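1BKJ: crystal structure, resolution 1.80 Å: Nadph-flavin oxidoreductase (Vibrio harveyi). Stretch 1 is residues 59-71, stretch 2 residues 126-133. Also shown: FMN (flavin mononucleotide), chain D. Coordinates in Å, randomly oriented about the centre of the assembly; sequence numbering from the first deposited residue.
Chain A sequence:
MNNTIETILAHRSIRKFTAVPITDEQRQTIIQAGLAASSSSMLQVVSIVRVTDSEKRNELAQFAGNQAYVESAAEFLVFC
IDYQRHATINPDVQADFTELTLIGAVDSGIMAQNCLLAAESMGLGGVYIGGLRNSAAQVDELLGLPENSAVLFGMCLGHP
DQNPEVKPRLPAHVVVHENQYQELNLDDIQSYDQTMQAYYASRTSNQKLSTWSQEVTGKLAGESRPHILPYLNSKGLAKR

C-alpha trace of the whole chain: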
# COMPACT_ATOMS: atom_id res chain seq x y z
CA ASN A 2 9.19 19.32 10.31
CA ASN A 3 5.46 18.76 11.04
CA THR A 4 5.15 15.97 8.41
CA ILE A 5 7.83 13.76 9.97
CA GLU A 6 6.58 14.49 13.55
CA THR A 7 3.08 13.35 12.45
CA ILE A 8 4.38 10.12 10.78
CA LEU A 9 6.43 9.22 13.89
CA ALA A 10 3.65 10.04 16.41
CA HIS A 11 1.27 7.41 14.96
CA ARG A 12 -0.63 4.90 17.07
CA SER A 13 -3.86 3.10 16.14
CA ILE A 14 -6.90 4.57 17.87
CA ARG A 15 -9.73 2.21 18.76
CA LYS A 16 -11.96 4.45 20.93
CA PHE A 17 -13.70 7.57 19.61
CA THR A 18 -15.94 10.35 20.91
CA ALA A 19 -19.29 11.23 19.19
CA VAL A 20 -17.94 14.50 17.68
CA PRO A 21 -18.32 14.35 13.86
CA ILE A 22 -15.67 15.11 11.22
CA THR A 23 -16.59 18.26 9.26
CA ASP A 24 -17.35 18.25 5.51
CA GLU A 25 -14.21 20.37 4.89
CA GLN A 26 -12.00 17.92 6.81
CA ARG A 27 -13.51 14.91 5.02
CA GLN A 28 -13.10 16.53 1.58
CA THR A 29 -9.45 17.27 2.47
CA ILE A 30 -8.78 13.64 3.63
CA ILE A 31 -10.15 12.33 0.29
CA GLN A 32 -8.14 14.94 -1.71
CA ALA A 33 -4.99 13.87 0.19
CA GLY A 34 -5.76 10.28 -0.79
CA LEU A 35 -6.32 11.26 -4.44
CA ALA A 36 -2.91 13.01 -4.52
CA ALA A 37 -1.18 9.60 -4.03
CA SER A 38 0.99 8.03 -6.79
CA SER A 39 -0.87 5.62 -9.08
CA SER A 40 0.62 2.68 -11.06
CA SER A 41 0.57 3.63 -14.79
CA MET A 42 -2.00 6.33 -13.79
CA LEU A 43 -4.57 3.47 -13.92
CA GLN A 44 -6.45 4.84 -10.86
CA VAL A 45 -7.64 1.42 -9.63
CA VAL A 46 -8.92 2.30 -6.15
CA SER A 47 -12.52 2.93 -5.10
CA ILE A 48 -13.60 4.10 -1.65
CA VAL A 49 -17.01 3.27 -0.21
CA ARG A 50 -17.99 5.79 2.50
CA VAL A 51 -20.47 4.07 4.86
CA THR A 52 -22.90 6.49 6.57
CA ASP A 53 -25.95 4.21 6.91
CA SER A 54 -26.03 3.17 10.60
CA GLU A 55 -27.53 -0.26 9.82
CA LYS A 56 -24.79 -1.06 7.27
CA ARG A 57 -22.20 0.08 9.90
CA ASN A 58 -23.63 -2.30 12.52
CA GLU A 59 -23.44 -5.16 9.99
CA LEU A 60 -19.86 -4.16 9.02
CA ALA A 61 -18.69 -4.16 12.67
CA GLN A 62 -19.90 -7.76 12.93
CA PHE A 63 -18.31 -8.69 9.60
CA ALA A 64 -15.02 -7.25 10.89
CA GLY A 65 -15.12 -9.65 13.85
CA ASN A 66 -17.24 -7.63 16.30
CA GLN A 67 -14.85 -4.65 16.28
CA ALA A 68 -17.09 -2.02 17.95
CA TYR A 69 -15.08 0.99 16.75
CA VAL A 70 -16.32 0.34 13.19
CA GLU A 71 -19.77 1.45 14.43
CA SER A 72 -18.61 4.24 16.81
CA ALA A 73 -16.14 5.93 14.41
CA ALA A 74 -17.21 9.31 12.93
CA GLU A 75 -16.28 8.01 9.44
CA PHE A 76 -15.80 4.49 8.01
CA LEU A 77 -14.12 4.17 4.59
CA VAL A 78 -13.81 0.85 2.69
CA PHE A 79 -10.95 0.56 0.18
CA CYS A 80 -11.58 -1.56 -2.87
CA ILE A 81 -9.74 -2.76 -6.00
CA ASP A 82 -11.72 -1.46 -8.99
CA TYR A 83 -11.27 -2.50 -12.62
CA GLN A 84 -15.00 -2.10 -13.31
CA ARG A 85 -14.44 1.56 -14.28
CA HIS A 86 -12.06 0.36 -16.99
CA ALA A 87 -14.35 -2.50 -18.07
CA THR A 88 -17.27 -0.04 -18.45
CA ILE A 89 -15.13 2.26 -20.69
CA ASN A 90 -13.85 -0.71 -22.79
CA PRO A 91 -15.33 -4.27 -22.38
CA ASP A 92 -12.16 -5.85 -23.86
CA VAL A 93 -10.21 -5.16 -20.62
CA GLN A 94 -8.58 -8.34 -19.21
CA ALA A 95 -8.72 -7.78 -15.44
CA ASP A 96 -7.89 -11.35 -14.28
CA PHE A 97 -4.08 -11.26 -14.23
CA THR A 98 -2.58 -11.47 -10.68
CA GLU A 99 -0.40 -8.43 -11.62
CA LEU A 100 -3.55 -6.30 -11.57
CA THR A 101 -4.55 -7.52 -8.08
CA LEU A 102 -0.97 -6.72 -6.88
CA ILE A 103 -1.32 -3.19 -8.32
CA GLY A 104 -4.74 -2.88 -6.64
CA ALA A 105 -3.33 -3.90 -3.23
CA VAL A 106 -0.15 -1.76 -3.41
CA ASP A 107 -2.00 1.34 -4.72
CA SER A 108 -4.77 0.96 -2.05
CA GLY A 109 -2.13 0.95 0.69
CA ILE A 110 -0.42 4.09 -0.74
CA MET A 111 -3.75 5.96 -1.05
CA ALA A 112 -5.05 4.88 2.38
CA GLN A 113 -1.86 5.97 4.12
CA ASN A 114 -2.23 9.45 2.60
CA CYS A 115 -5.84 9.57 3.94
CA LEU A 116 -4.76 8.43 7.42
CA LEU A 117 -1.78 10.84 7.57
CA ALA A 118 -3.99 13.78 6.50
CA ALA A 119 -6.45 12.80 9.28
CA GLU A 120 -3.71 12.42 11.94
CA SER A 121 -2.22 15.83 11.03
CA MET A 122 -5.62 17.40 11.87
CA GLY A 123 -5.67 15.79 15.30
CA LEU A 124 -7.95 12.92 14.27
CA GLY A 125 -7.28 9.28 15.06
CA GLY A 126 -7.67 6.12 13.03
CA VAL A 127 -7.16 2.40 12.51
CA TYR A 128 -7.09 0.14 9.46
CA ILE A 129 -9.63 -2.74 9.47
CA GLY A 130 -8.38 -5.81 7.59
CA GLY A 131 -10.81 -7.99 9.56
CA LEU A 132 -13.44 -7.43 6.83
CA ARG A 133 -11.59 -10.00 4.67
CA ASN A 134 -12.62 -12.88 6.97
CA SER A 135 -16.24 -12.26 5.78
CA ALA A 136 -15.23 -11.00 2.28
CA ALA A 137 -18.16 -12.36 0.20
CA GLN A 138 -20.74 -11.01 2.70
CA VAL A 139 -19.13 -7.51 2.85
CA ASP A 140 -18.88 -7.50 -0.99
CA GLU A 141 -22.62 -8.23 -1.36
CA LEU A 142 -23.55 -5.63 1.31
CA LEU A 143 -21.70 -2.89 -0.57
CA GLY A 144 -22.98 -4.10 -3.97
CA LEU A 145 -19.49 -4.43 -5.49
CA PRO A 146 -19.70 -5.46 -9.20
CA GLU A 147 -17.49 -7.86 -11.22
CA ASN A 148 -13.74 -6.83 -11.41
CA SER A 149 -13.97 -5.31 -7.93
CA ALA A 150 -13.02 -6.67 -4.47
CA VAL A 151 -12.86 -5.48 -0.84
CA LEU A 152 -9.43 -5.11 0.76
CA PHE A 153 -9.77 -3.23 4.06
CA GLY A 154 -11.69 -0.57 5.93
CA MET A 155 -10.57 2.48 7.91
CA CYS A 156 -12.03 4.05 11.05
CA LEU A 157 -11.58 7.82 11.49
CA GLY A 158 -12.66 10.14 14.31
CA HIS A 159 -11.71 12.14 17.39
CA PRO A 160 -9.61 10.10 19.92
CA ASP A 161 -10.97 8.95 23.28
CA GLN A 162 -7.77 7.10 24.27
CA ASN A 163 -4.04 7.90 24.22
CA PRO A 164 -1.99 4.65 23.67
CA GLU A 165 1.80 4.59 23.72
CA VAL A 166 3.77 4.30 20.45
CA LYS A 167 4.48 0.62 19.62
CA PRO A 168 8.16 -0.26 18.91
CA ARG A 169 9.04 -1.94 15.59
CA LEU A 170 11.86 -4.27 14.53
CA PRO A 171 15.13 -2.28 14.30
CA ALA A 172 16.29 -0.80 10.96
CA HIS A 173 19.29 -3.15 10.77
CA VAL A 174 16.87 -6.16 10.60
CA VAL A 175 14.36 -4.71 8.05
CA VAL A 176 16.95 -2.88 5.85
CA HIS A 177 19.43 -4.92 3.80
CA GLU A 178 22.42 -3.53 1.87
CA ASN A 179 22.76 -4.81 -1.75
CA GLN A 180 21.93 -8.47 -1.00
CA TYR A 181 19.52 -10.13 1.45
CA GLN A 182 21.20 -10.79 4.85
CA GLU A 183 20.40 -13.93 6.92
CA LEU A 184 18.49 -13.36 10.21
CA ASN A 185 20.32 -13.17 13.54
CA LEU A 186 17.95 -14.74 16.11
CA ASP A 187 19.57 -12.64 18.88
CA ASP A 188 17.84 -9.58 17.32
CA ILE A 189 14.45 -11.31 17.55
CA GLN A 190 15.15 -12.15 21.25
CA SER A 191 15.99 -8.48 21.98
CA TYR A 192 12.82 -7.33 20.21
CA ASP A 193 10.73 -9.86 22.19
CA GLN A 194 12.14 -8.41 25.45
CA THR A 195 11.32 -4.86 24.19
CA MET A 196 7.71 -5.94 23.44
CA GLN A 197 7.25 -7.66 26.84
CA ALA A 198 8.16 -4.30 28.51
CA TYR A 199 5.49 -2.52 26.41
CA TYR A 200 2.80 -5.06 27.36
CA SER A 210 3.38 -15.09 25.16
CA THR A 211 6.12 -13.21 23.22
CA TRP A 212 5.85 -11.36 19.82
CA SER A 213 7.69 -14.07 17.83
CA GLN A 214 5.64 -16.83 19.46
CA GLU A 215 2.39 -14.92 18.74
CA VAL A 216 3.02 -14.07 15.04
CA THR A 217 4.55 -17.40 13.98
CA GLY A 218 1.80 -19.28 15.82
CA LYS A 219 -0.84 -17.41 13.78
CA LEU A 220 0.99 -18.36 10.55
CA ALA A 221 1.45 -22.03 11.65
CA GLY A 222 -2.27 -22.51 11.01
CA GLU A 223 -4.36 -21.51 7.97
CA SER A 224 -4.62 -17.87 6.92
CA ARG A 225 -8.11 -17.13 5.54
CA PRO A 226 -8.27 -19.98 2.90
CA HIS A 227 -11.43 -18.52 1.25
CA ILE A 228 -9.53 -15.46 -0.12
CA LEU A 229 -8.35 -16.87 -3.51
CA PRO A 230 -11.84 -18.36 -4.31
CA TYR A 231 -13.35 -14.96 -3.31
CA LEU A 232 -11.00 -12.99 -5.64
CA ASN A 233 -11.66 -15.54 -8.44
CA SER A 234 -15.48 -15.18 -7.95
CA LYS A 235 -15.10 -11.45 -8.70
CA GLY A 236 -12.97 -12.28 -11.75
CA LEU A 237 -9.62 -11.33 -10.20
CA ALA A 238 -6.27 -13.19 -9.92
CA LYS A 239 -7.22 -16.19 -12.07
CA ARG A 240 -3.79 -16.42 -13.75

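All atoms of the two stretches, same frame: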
# COMPACT_ATOMS: atom_id res chain seq x y z
N GLU A 59 -23.70 -3.91 10.69
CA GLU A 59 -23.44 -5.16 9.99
C GLU A 59 -21.94 -5.29 9.66
O GLU A 59 -21.38 -6.39 9.79
CB GLU A 59 -24.28 -5.28 8.71
CG GLU A 59 -25.79 -5.43 8.95
CD GLU A 59 -26.62 -5.51 7.66
OE1 GLU A 59 -26.79 -6.63 7.14
OE2 GLU A 59 -27.12 -4.46 7.17
N LEU A 60 -21.29 -4.17 9.33
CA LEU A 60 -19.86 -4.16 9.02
C LEU A 60 -18.97 -4.40 10.24
O LEU A 60 -17.93 -5.05 10.13
CB LEU A 60 -19.43 -2.89 8.29
CG LEU A 60 -19.82 -2.83 6.80
CD1 LEU A 60 -19.63 -1.44 6.27
CD2 LEU A 60 -19.04 -3.84 6.00
N ALA A 61 -19.42 -3.95 11.41
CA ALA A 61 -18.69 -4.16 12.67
C ALA A 61 -18.66 -5.64 13.00
O ALA A 61 -17.64 -6.16 13.42
CB ALA A 61 -19.31 -3.35 13.81
N GLN A 62 -19.76 -6.33 12.71
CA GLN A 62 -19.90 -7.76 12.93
C GLN A 62 -19.04 -8.51 11.93
O GLN A 62 -18.31 -9.44 12.29
CB GLN A 62 -21.37 -8.18 12.80
CG GLN A 62 -21.65 -9.64 13.07
CD GLN A 62 -23.11 -9.95 12.93
OE1 GLN A 62 -23.94 -9.46 13.71
NE2 GLN A 62 -23.44 -10.74 11.93
N PHE A 63 -19.08 -8.07 10.67
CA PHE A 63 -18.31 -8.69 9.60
C PHE A 63 -16.81 -8.50 9.75
O PHE A 63 -16.04 -9.23 9.15
CB PHE A 63 -18.79 -8.21 8.23
CG PHE A 63 -20.11 -8.80 7.79
CD1 PHE A 63 -20.53 -10.07 8.24
CD2 PHE A 63 -20.94 -8.08 6.91
CE1 PHE A 63 -21.77 -10.62 7.83
CE2 PHE A 63 -22.19 -8.62 6.49
CZ PHE A 63 -22.60 -9.89 6.95
N ALA A 64 -16.43 -7.54 10.59
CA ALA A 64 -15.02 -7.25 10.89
C ALA A 64 -14.54 -8.06 12.08
O ALA A 64 -13.36 -8.01 12.44
CB ALA A 64 -14.84 -5.75 11.16
N GLY A 65 -15.45 -8.82 12.70
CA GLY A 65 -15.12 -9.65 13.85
C GLY A 65 -15.50 -8.99 15.15
O GLY A 65 -14.75 -9.06 16.13
N ASN A 66 -16.68 -8.37 15.16
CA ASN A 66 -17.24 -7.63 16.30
C ASN A 66 -16.29 -6.55 16.84
O ASN A 66 -15.98 -6.49 18.03
CB ASN A 66 -17.75 -8.56 17.41
CG ASN A 66 -18.98 -9.34 17.00
OD1 ASN A 66 -19.93 -8.79 16.42
ND2 ASN A 66 -18.97 -10.63 17.29
N GLN A 67 -15.75 -5.75 15.92
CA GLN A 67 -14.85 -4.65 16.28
C GLN A 67 -15.76 -3.43 16.38
O GLN A 67 -16.15 -2.85 15.36
CB GLN A 67 -13.74 -4.49 15.24
CG GLN A 67 -12.84 -5.74 15.11
CD GLN A 67 -11.59 -5.49 14.30
OE1 GLN A 67 -10.81 -4.62 14.62
NE2 GLN A 67 -11.39 -6.28 13.24
N ALA A 68 -16.16 -3.11 17.62
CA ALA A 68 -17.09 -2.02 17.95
C ALA A 68 -16.78 -0.62 17.40
O ALA A 68 -17.71 0.12 17.05
CB ALA A 68 -17.29 -1.96 19.46
N TYR A 69 -15.51 -0.29 17.27
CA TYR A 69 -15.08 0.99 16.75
C TYR A 69 -15.41 1.24 15.26
O TYR A 69 -15.25 2.34 14.76
CB TYR A 69 -13.61 1.25 17.06
CG TYR A 69 -12.73 0.02 17.06
CD1 TYR A 69 -12.64 -0.78 18.22
CD2 TYR A 69 -12.00 -0.36 15.91
CE1 TYR A 69 -11.82 -1.94 18.24
CE2 TYR A 69 -11.19 -1.52 15.92
CZ TYR A 69 -11.11 -2.30 17.09
OH TYR A 69 -10.32 -3.43 17.12
N VAL A 70 -15.90 0.20 14.58
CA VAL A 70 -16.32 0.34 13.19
C VAL A 70 -17.68 1.05 13.22
O VAL A 70 -17.97 1.83 12.33
CB VAL A 70 -16.42 -1.03 12.50
CG1 VAL A 70 -17.10 -0.93 11.13
CG2 VAL A 70 -15.04 -1.64 12.36
N GLU A 71 -18.46 0.81 14.27
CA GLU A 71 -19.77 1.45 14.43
C GLU A 71 -19.67 2.83 15.10
O GLU A 71 -20.36 3.76 14.69
CB GLU A 71 -20.74 0.55 15.20
N GLY A 126 -7.20 7.14 13.94
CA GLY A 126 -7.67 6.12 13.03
C GLY A 126 -7.04 4.75 13.18
O GLY A 126 -6.07 4.58 13.91
N VAL A 127 -7.63 3.77 12.49
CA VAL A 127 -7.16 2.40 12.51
C VAL A 127 -7.63 1.70 11.25
O VAL A 127 -8.77 1.88 10.83
CB VAL A 127 -7.63 1.62 13.81
CG1 VAL A 127 -9.14 1.49 13.89
CG2 VAL A 127 -6.95 0.24 13.92
N TYR A 128 -6.74 0.92 10.65
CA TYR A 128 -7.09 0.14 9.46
C TYR A 128 -7.89 -1.07 9.95
O TYR A 128 -7.70 -1.51 11.09
CB TYR A 128 -5.85 -0.39 8.77
CG TYR A 128 -5.03 0.58 7.97
CD1 TYR A 128 -4.05 1.37 8.58
CD2 TYR A 128 -5.21 0.69 6.58
CE1 TYR A 128 -3.25 2.26 7.83
CE2 TYR A 128 -4.41 1.57 5.81
CZ TYR A 128 -3.44 2.35 6.45
OH TYR A 128 -2.66 3.21 5.75
N ILE A 129 -8.80 -1.58 9.12
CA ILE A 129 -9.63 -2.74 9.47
C ILE A 129 -9.52 -3.82 8.37
O ILE A 129 -10.29 -3.80 7.40
CB ILE A 129 -11.15 -2.35 9.73
CG1 ILE A 129 -11.28 -1.23 10.80
CG2 ILE A 129 -11.99 -3.58 10.13
CD1 ILE A 129 -10.82 -1.59 12.20
N GLY A 130 -8.57 -4.73 8.55
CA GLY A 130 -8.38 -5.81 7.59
C GLY A 130 -9.26 -7.00 7.92
O GLY A 130 -9.38 -7.93 7.11
N GLY A 131 -9.91 -6.95 9.09
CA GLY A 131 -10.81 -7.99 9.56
C GLY A 131 -11.99 -8.27 8.64
O GLY A 131 -12.54 -9.36 8.69
N LEU A 132 -12.36 -7.30 7.81
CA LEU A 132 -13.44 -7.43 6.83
C LEU A 132 -13.24 -8.58 5.86
O LEU A 132 -14.21 -9.16 5.36
CB LEU A 132 -13.60 -6.13 6.02
CG LEU A 132 -14.17 -4.89 6.71
CD1 LEU A 132 -14.23 -3.73 5.72
CD2 LEU A 132 -15.55 -5.20 7.28
N ARG A 133 -11.97 -8.92 5.60
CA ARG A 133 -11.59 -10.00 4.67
C ARG A 133 -11.99 -11.41 5.12
O ARG A 133 -12.18 -12.31 4.29
CB ARG A 133 -10.10 -9.96 4.31
CG ARG A 133 -9.72 -8.78 3.41
CD ARG A 133 -8.38 -8.99 2.68
NE ARG A 133 -7.28 -9.31 3.58
CZ ARG A 133 -6.57 -8.43 4.28
NH1 ARG A 133 -6.82 -7.12 4.22
NH2 ARG A 133 -5.62 -8.86 5.09
N1 FMN D . -6.24 -3.16 13.94
C2 FMN D . -7.43 -3.55 14.50
O2 FMN D . -7.73 -3.43 15.66
N3 FMN D . -8.26 -4.19 13.59
C4 FMN D . -7.92 -4.65 12.28
O4 FMN D . -8.74 -5.31 11.68
C4A FMN D . -6.60 -4.27 11.84
N5 FMN D . -6.34 -4.47 10.49
C5A FMN D . -5.21 -3.88 9.90
C6 FMN D . -5.08 -3.99 8.53
C7 FMN D . -4.01 -3.38 7.88
C7M FMN D . -4.04 -3.36 6.32
C8 FMN D . -3.03 -2.68 8.64
C8M FMN D . -1.79 -2.10 8.05
C9 FMN D . -3.15 -2.56 10.00
C9A FMN D . -4.26 -3.16 10.67
N10 FMN D . -4.52 -3.01 12.09
C10 FMN D . -5.73 -3.48 12.66
C1' FMN D . -3.77 -2.17 12.86
C2' FMN D . -2.70 -2.78 13.73
O2' FMN D . -2.88 -3.97 14.38
C3' FMN D . -1.47 -2.01 13.95
O3' FMN D . -1.05 -1.18 12.89
C4' FMN D . -0.34 -2.49 14.82
O4' FMN D . -0.56 -3.55 15.73
C5' FMN D . 0.83 -1.66 15.05
O5' FMN D . 0.32 -0.69 16.02
P FMN D . 0.13 0.90 15.73
O1P FMN D . 1.49 1.39 15.59
O2P FMN D . -0.65 1.36 16.91
O3P FMN D . -0.55 1.08 14.42

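How do the two backbones lie against each other? In stretch 1 a helix runs in from earlier in the chain through Phe-63, a loop follows, and a second helix is under way by Tyr-69. Stretch 2 enters as a strand, residues 126-129, and turns at Gly-130 into a 3-10 segment that starts at Gly-131 and continues past Arg-133. The two stretches come nearest just after the first helix, where the CA atoms of Ala-64 and Leu-132 are 4.4 Å apart; toward the second helix and the strand they stand farther apart, with the CA atoms of Tyr-69 and Val-127 at 9.1 Å. Gly-65, with positive phi, takes the chain out of the helix.

Why can the backbones approach so closely at Ala-64? Gly-131 offers no side chain, so its CA sits 3.8 Å from Ala-64 O and 4.1 Å from Gln-67 NE2. A CB here would point toward stretch 1 and clash with both of those atoms. Gly-131 thus leaves room for the hydrogen bond within stretch 1 from Gln-67 NE2 to Ala-64 O, 2.7 Å long and nearly straight.

Which side chains fill the space between the stretches? No hydrogen bond crosses directly, so the contact rests on apolar packing. Ile-129 and Leu-132 are the most heavily covered residues. The CB of Leu-132 points sideways, but its end comes nearer, bringing Leu-132 CD2 to 4.0 Å from both Leu-60 CD2 and Ala-64 CB. Ile-129 points toward stretch 1 and meets four residues: its CG2 lies 3.7 Å from Ala-64 CB, its CG1 4.1 Å from Val-70 CG2, and its CD1 3.9 Å from Gln-67 OE1 and 3.7 Å from Tyr-69 CE2, at the edge of the tyrosine ring. Val-127 extends this apolar surface, with its CG1 4.0 Å from Tyr-69 CD2.

What joins the stretches where they do not bond directly? The flavin of FMN draws polar groups from both. The amide of Gln-67 pairs with it twice: FMN N3 donates to Gln-67 OE1 at 2.8 Å, and Gln-67 NE2 donates to FMN O4 at 3.2 Å. The same nitrogen, Gln-67 NE2, therefore serves both the flavin and the carbonyl of Ala-64. Tyr-69 OH lies within hydrogen-bonding distance of FMN O2, at 3.0 Å. From stretch 2, Gly-130 N donates to FMN N5 at 3.0 Å and Gly-131 N to FMN O4 at 3.3 Å. FMN O4 thus accepts from both stretches, linking them through the cofactor, as befits a flavin oxidoreductase.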